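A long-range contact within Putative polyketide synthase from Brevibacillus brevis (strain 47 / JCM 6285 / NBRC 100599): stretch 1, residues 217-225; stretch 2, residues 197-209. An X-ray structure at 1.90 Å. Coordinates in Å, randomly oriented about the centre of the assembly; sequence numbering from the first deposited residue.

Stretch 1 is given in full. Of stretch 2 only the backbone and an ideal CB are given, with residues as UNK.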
ATOM      1  N   SER A 217       6.765  -4.256  12.054  1.00 26.73           N
ATOM      2  CA  SER A 217       5.862  -4.878  13.000  1.00 35.26           C
ATOM      3  C   SER A 217       4.592  -5.247  12.239  1.00 24.43           C
ATOM      4  O   SER A 217       3.904  -4.367  11.671  1.00 25.53           O
ATOM      5  CB  SER A 217       5.531  -3.916  14.177  1.00 38.74           C
ATOM      6  OG  SER A 217       5.234  -2.629  13.715  1.00 63.86           O
ATOM      7  N   ILE A 218       4.253  -6.547  12.274  1.00 27.62           N
ATOM      8  CA  ILE A 218       3.119  -7.026  11.489  1.00 24.19           C
ATOM      9  C   ILE A 218       2.113  -7.656  12.431  1.00 22.13           C
ATOM     10  O   ILE A 218       2.425  -8.665  13.031  1.00 24.87           O
ATOM     11  CB  ILE A 218       3.564  -8.009  10.403  1.00 22.64           C
ATOM     12  CG1 ILE A 218       4.529  -7.314   9.445  1.00 31.41           C
ATOM     13  CG2 ILE A 218       2.395  -8.625   9.686  1.00 23.43           C
ATOM     14  CD1 ILE A 218       5.231  -8.285   8.480  1.00 28.45           C
ATOM     15  N   PRO A 219       0.911  -7.104  12.561  1.00 22.88           N
ATOM     16  CA  PRO A 219      -0.080  -7.669  13.487  1.00 26.75           C
ATOM     17  C   PRO A 219      -0.632  -8.974  12.973  1.00 24.68           C
ATOM     18  O   PRO A 219      -0.693  -9.209  11.769  1.00 25.17           O
ATOM     19  CB  PRO A 219      -1.197  -6.593  13.524  1.00 28.31           C
ATOM     20  CG  PRO A 219      -0.521  -5.328  12.976  1.00 30.33           C
ATOM     21  CD  PRO A 219       0.448  -5.816  11.970  1.00 24.88           C
ATOM     22  N   THR A 220      -1.029  -9.833  13.921  1.00 28.88           N
ATOM     23  CA  THR A 220      -1.716 -11.053  13.586  1.00 26.66           C
ATOM     24  C   THR A 220      -3.127 -10.776  13.077  1.00 31.42           C
ATOM     25  O   THR A 220      -3.665  -9.676  13.191  1.00 29.68           O
ATOM     26  CB  THR A 220      -1.827 -11.943  14.830  1.00 28.85           C
ATOM     27  OG1 THR A 220      -2.668 -11.272  15.783  1.00 27.84           O
ATOM     28  CG2 THR A 220      -0.450 -12.199  15.467  1.00 27.99           C
ATOM     29  N   VAL A 221      -3.778 -11.845  12.612  1.00 28.85           N
ATOM     30  CA  VAL A 221      -5.202 -11.765  12.250  1.00 26.06           C
ATOM     31  C   VAL A 221      -6.007 -11.169  13.400  1.00 28.56           C
ATOM     32  O   VAL A 221      -6.757 -10.220  13.231  1.00 25.47           O
ATOM     33  CB  VAL A 221      -5.728 -13.165  11.887  1.00 31.57           C
ATOM     34  CG1 VAL A 221      -7.249 -13.164  11.761  1.00 35.57           C
ATOM     35  CG2 VAL A 221      -5.042 -13.657  10.600  1.00 46.26           C
ATOM     36  N   GLN A 222      -5.882 -11.754  14.591  1.00 28.70           N
ATOM     37  CA  GLN A 222      -6.679 -11.317  15.706  1.00 31.40           C
ATOM     38  C   GLN A 222      -6.373  -9.875  16.078  1.00 29.85           C
ATOM     39  O   GLN A 222      -7.281  -9.122  16.452  1.00 28.00           O
ATOM     40  CB  GLN A 222      -6.459 -12.268  16.906  1.00 33.41           C
ATOM     41  CG  GLN A 222      -7.386 -11.959  18.061  1.00 49.06           C
ATOM     42  CD  GLN A 222      -8.888 -12.146  17.708  1.00 62.75           C
ATOM     43  OE1 GLN A 222      -9.262 -13.009  16.907  1.00 67.31           O
ATOM     44  NE2 GLN A 222      -9.739 -11.312  18.305  1.00 52.56           N
ATOM     45  N   GLU A 223      -5.107  -9.473  16.005  1.00 29.09           N
ATOM     46  CA  GLU A 223      -4.757  -8.102  16.344  1.00 25.46           C
ATOM     47  C   GLU A 223      -5.344  -7.120  15.325  1.00 27.16           C
ATOM     48  O   GLU A 223      -5.743  -6.016  15.690  1.00 25.37           O
ATOM     49  CB  GLU A 223      -3.211  -7.943  16.457  1.00 24.57           C
ATOM     50  CG  GLU A 223      -2.618  -8.613  17.650  1.00 37.54           C
ATOM     51  CD  GLU A 223      -1.080  -8.568  17.670  1.00 50.31           C
ATOM     52  OE1 GLU A 223      -0.459  -8.563  16.589  1.00 38.19           O
ATOM     53  OE2 GLU A 223      -0.515  -8.533  18.771  1.00 69.63           O
ATOM     54  N   TRP A 224      -5.404  -7.498  14.043  1.00 23.59           N
ATOM     55  CA  TRP A 224      -5.997  -6.624  13.039  1.00 22.92           C
ATOM     56  C   TRP A 224      -7.488  -6.454  13.256  1.00 24.81           C
ATOM     57  O   TRP A 224      -8.024  -5.342  13.173  1.00 25.26           O
ATOM     58  CB  TRP A 224      -5.743  -7.207  11.640  1.00 23.48           C
ATOM     59  CG  TRP A 224      -4.505  -6.736  10.985  1.00 22.64           C
ATOM     60  CD1 TRP A 224      -3.413  -7.467  10.672  1.00 23.90           C
ATOM     61  CD2 TRP A 224      -4.296  -5.442  10.405  1.00 22.77           C
ATOM     62  NE1 TRP A 224      -2.509  -6.700   9.969  1.00 34.47           N
ATOM     63  CE2 TRP A 224      -3.025  -5.449   9.803  1.00 24.52           C
ATOM     64  CE3 TRP A 224      -5.061  -4.270  10.367  1.00 27.85           C
ATOM     65  CZ2 TRP A 224      -2.464  -4.321   9.182  1.00 26.89           C
ATOM     66  CZ3 TRP A 224      -4.498  -3.136   9.727  1.00 30.75           C
ATOM     67  CH2 TRP A 224      -3.228  -3.193   9.138  1.00 32.52           C
ATOM     68  N   ILE A 225      -8.164  -7.549  13.593  1.00 29.60           N
ATOM     69  CA  ILE A 225      -9.583  -7.507  13.902  1.00 27.94           C
ATOM     70  C   ILE A 225      -9.863  -6.487  14.996  1.00 34.22           C
ATOM     71  O   ILE A 225     -10.766  -5.638  14.885  1.00 30.20           O
ATOM     72  CB  ILE A 225     -10.053  -8.911  14.314  1.00 22.52           C
ATOM     73  CG1 ILE A 225     -10.038  -9.836  13.097  1.00 31.71           C
ATOM     74  CG2 ILE A 225     -11.450  -8.843  15.063  1.00 31.99           C
ATOM     75  CD1 ILE A 225     -10.288 -11.334  13.488  1.00 36.29           C
ATOM     76  N   UNK A 197      -8.110   2.773   2.427  1.00 21.75           N
ATOM     77  CA  UNK A 197      -7.521   1.788   1.537  1.00 16.92           C
ATOM     78  C   UNK A 197      -6.079   1.514   1.967  1.00 23.15           C
ATOM     79  O   UNK A 197      -5.218   2.411   1.966  1.00 23.24           O
ATOM     80  CB  UNK A 197      -7.576   2.266   0.085  1.00 16.92           C
ATOM     81  N   UNK A 198      -5.821   0.269   2.306  1.00 20.48           N
ATOM     82  CA  UNK A 198      -4.501  -0.169   2.687  1.00 20.50           C
ATOM     83  C   UNK A 198      -4.004  -1.306   1.820  1.00 20.03           C
ATOM     84  O   UNK A 198      -4.773  -2.143   1.344  1.00 21.53           O
ATOM     85  CB  UNK A 198      -4.493  -0.591   4.158  1.00 20.50           C
ATOM     86  N   UNK A 199      -2.682  -1.333   1.655  1.00 18.97           N
ATOM     87  CA  UNK A 199      -1.952  -2.500   1.206  1.00 22.14           C
ATOM     88  C   UNK A 199      -0.994  -2.785   2.340  1.00 24.43           C
ATOM     89  O   UNK A 199      -0.127  -1.957   2.630  1.00 22.83           O
ATOM     90  CB  UNK A 199      -1.242  -2.285  -0.132  1.00 22.14           C
ATOM     91  N   UNK A 200      -1.096  -3.985   2.938  1.00 24.28           N
ATOM     92  CA  UNK A 200      -0.389  -4.231   4.188  1.00 25.42           C
ATOM     93  C   UNK A 200      -0.275  -5.727   4.438  1.00 25.03           C
ATOM     94  O   UNK A 200      -0.868  -6.570   3.737  1.00 23.76           O
ATOM     95  CB  UNK A 200      -1.099  -3.545   5.357  1.00 25.42           C
ATOM     96  N   UNK A 201       0.534  -6.043   5.431  1.00 24.20           N
ATOM     97  CA  UNK A 201       0.755  -7.429   5.842  1.00 26.68           C
ATOM     98  C   UNK A 201      -0.087  -7.897   7.027  1.00 27.62           C
ATOM     99  O   UNK A 201      -0.374  -7.149   7.974  1.00 23.58           O
ATOM    100  CB  UNK A 201       2.234  -7.616   6.187  1.00 26.68           C
ATOM    101  N   UNK A 202      -0.477  -9.155   6.960  1.00 27.27           N
ATOM    102  CA  UNK A 202      -1.097  -9.870   8.076  1.00 22.54           C
ATOM    103  C   UNK A 202      -0.171 -11.029   8.475  1.00 22.24           C
ATOM    104  O   UNK A 202       0.279 -11.806   7.611  1.00 28.31           O
ATOM    105  CB  UNK A 202      -2.491 -10.379   7.702  1.00 22.54           C
ATOM    106  N   UNK A 203       0.061 -11.194   9.775  1.00 22.42           N
ATOM    107  CA  UNK A 203       0.888 -12.294  10.242  1.00 22.24           C
ATOM    108  C   UNK A 203      -0.044 -13.477  10.517  1.00 26.65           C
ATOM    109  O   UNK A 203      -1.058 -13.325  11.205  1.00 27.85           O
ATOM    110  CB  UNK A 203       1.690 -11.906  11.486  1.00 22.24           C
ATOM    111  N   UNK A 204       0.290 -14.648   9.978  1.00 28.54           N
ATOM    112  CA  UNK A 204      -0.517 -15.863  10.144  1.00 28.91           C
ATOM    113  C   UNK A 204      -0.071 -16.719  11.308  1.00 31.31           C
ATOM    114  O   UNK A 204      -0.328 -17.922  11.338  1.00 38.14           O
ATOM    115  CB  UNK A 204      -0.474 -16.699   8.863  1.00 28.91           C
ATOM    116  N   UNK A 205       0.521 -16.097  12.299  1.00 32.97           N
ATOM    117  CA  UNK A 205       1.107 -16.732  13.453  1.00 37.89           C
ATOM    118  C   UNK A 205       0.318 -16.356  14.699  1.00 30.90           C
ATOM    119  O   UNK A 205      -0.517 -15.452  14.717  1.00 32.15           O
ATOM    120  CB  UNK A 205       2.579 -16.340  13.598  1.00 37.89           C
ATOM    121  N   UNK A 206       0.591 -17.070  15.775  1.00 29.64           N
ATOM    122  CA  UNK A 206      -0.104 -16.791  17.019  1.00 37.29           C
ATOM    123  C   UNK A 206       0.283 -15.434  17.587  1.00 34.54           C
ATOM    124  O   UNK A 206      -0.559 -14.766  18.191  1.00 40.15           O
ATOM    125  CB  UNK A 206       0.187 -17.890  18.043  1.00 37.29           C
ATOM    126  N   UNK A 207       1.550 -15.024  17.425  1.00 37.67           N
ATOM    127  CA  UNK A 207       2.003 -13.720  17.840  1.00 31.87           C
ATOM    128  C   UNK A 207       2.454 -12.853  16.667  1.00 38.12           C
ATOM    129  O   UNK A 207       2.731 -13.341  15.556  1.00 36.19           O
ATOM    130  CB  UNK A 207       3.144 -13.870  18.848  1.00 31.87           C
ATOM    131  N   UNK A 208       2.559 -11.544  16.897  1.00 40.24           N
ATOM    132  CA  UNK A 208       2.952 -10.630  15.806  1.00 34.79           C
ATOM    133  C   UNK A 208       4.390 -10.868  15.374  1.00 33.31           C
ATOM    134  O   UNK A 208       5.208 -11.414  16.113  1.00 34.02           O
ATOM    135  CB  UNK A 208       2.780  -9.173  16.239  1.00 34.79           C
ATOM    136  N   UNK A 209       4.670 -10.517  14.124  1.00 31.40           N
ATOM    137  CA  UNK A 209       5.990 -10.673  13.556  1.00 36.89           C
ATOM    138  C   UNK A 209       6.649  -9.309  13.634  1.00 37.56           C
ATOM    139  O   UNK A 209       6.096  -8.313  13.142  1.00 32.21           O
ATOM    140  CB  UNK A 209       5.941 -11.206  12.123  1.00 36.89           C
TER

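Residues 217-225 end one strand, turn at Pro219 and enter a helix, and residues 197-209 run past that turn as a strand followed by a loop. Positions 197 and 199 have extended backbones and lie beyond the reach of stretch 1, which therefore sets no preference; they are Leu197 and Ile199. At 198 the CA-to-CB bond points toward stretch 1, but nothing lies within 5.5 Å of the ideal CB, so a side chain of some length is needed to touch the indole of Trp224. A leucine, isoleucine or methionine could do so. The residue is Leu198, whose CD1 comes 4.1 Å from Trp224 CH2.

Position 200 also points toward stretch 1, its ideal CB 4.1 Å from Trp224 CZ2. The indole offers carbon here, which would suit small or apolar groups, and a polar one if its needs were met otherwise. Asp200 is found: OD2 lies at the edge of the ring, 4.0 Å from Trp224 CH2, and is hydrogen-bonded elsewhere in the structure, while OD1 accepts from the backbone N of position 201 at 2.9 Å.

At 201 the backbone carbonyl is fixed whatever the side chain, because Trp224 NE1 donates to its O at 3.0 Å. The CB, directed sideways, sits beside Ile218 CG2, which favours an apolar or aromatic start. Tyr201 supplies it, with CB 3.7 Å from Ile218 CG2, and its end leads away to a hydroxyl bonded elsewhere.

The CA-to-CB bond at 202 is sideways; Trp224 CD1 and Val221 CG2 lie 4.3 and 5.1 Å from its ideal CB, within reach of a branched aliphatic, though leucine or methionine is also plausible. Ile202 touches both: CG1 is 3.9 Å from Trp224 CD1, and CG2 is 3.6 Å from Val221 CG2.

Position 203 is tightly confined. Its CB points toward stretch 1, with Pro219 O at 3.6 Å and Ile218 O at 3.7 Å, and a small residue fits most simply. Its N donates to Pro219 O (2.9 Å), which argues against proline, and its O accepts a weak bond from Val221 N (3.4 Å). The deposited residue is Ala203, with CB 3.8 Å from Ile218 CG2.

Position 204 starts away from stretch 1, so polar residues suit; Asn204 brings OD1 4.2 Å from Val221 CG2. At 205 the bond is sideways, 5.5 Å from Thr220 CG2, leaving room for many residues; OG1 of Thr205 donates to the backbone O of position 207 (2.7 Å). Position 206 points away into space free of stretch 1, so long polar chains suit; Arg206 is poorly ordered. At 207, phi/psi of -116°/163° do not require glycine, and small residues would suit; Gly207 C lies 3.2 Å from Thr220 CG2.

At 208, phi is -67° and the ideal CB lies 3.3 Å from both Ile218 O and Glu223 OE1. Proline is compatible with that phi, as are other compact residues. Pro208 is present, its CB 3.3 Å from Glu223 OE1.

Position 209 pairs antiparallel with Ile218: its N donates to Ile218 O (3.1 Å), and its O accepts from Ile218 N (2.7 Å). Their side chains share a sheet face, so valine, isoleucine or another apolar residue would suit. Ile209 places CB 4.3 Å from Ile218 CB.

Stretch 2, residues 197-209: LLIDYIANTRGPI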
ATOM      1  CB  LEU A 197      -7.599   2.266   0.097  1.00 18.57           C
ATOM      2  CG  LEU A 197      -8.951   2.544  -0.472  1.00 25.78           C
ATOM      3  CD1 LEU A 197      -8.875   3.262  -1.838  1.00 27.48           C
ATOM      4  CD2 LEU A 197      -9.736   1.262  -0.613  1.00 27.34           C
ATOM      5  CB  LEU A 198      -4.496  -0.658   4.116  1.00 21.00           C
ATOM      6  CG  LEU A 198      -5.069   0.209   5.166  1.00 20.33           C
ATOM      7  CD1 LEU A 198      -5.036  -0.615   6.499  1.00 27.35           C
ATOM      8  CD2 LEU A 198      -4.313   1.459   5.348  1.00 26.58           C
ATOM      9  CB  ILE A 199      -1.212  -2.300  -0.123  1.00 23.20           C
ATOM     10  CG1 ILE A 199      -2.200  -1.981  -1.262  1.00 24.32           C
ATOM     11  CG2 ILE A 199      -0.393  -3.551  -0.474  1.00 29.15           C
ATOM     12  CD1 ILE A 199      -1.614  -2.006  -2.619  1.00 25.05           C
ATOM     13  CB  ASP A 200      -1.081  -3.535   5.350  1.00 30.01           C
ATOM     14  CG  ASP A 200      -0.124  -2.808   6.254  1.00 42.11           C
ATOM     15  OD1 ASP A 200       0.943  -3.354   6.543  1.00 35.60           O
ATOM     16  OD2 ASP A 200      -0.490  -1.686   6.716  1.00 46.61           O
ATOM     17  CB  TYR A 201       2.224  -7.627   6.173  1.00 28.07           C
ATOM     18  CG  TYR A 201       3.132  -7.677   5.005  1.00 26.79           C
ATOM     19  CD1 TYR A 201       3.112  -8.773   4.141  1.00 27.31           C
ATOM     20  CD2 TYR A 201       4.082  -6.655   4.752  1.00 30.73           C
ATOM     21  CE1 TYR A 201       3.985  -8.847   3.092  1.00 29.08           C
ATOM     22  CE2 TYR A 201       4.964  -6.769   3.682  1.00 33.37           C
ATOM     23  CZ  TYR A 201       4.886  -7.832   2.843  1.00 30.57           C
ATOM     24  OH  TYR A 201       5.757  -7.969   1.745  1.00 33.60           O
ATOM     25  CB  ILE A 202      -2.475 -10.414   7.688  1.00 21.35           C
ATOM     26  CG1 ILE A 202      -3.398  -9.284   7.245  1.00 27.77           C
ATOM     27  CG2 ILE A 202      -3.088 -11.257   8.818  1.00 28.11           C
ATOM     28  CD1 ILE A 202      -4.712  -9.835   6.633  1.00 32.91           C
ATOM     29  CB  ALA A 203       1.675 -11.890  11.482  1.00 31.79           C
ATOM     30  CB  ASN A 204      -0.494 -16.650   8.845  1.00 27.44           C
ATOM     31  CG  ASN A 204      -1.115 -15.866   7.735  1.00 24.59           C
ATOM     32  OD1 ASN A 204      -2.212 -15.281   7.945  1.00 29.08           O
ATOM     33  ND2 ASN A 204      -0.416 -15.706   6.614  1.00 24.97           N
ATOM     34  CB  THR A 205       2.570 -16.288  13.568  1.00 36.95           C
ATOM     35  OG1 THR A 205       2.620 -14.869  13.353  1.00 36.92           O
ATOM     36  CG2 THR A 205       3.400 -16.956  12.532  1.00 40.09           C
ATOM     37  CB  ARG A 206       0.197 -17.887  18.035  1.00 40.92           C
ATOM     38  CG  ARG A 206      -0.526 -19.184  17.738  1.00 63.38           C
ATOM     39  CD  ARG A 206      -0.344 -20.156  18.888  1.00 91.14           C
ATOM     40  NE  ARG A 206      -1.010 -21.428  18.657  1.00108.81           N
ATOM     41  CZ  ARG A 206      -0.910 -22.469  19.476  1.00116.19           C
ATOM     42  NH1 ARG A 206      -0.162 -22.377  20.570  1.00 91.71           N
ATOM     43  NH2 ARG A 206      -1.552 -23.599  19.200  1.00135.74           N
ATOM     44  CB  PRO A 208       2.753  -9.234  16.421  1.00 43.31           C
ATOM     45  CG  PRO A 208       2.942  -9.461  17.888  1.00 42.67           C
ATOM     46  CD  PRO A 208       2.415 -10.850  18.191  1.00 45.31           C
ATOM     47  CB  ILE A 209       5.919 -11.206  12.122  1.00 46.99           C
ATOM     48  CG1 ILE A 209       5.497 -12.685  12.156  1.00 57.64           C
ATOM     49  CG2 ILE A 209       7.273 -11.033  11.428  1.00 49.30           C
ATOM     50  CD1 ILE A 209       5.298 -13.319  10.809  1.00 70.63           C
TER
HETATM   51  O   HOH W   1      -2.880 -14.920  13.073  1.00 34.22           O
HETATM   52  O   HOH W   2      -2.732 -12.304  18.335  1.00 46.00           O
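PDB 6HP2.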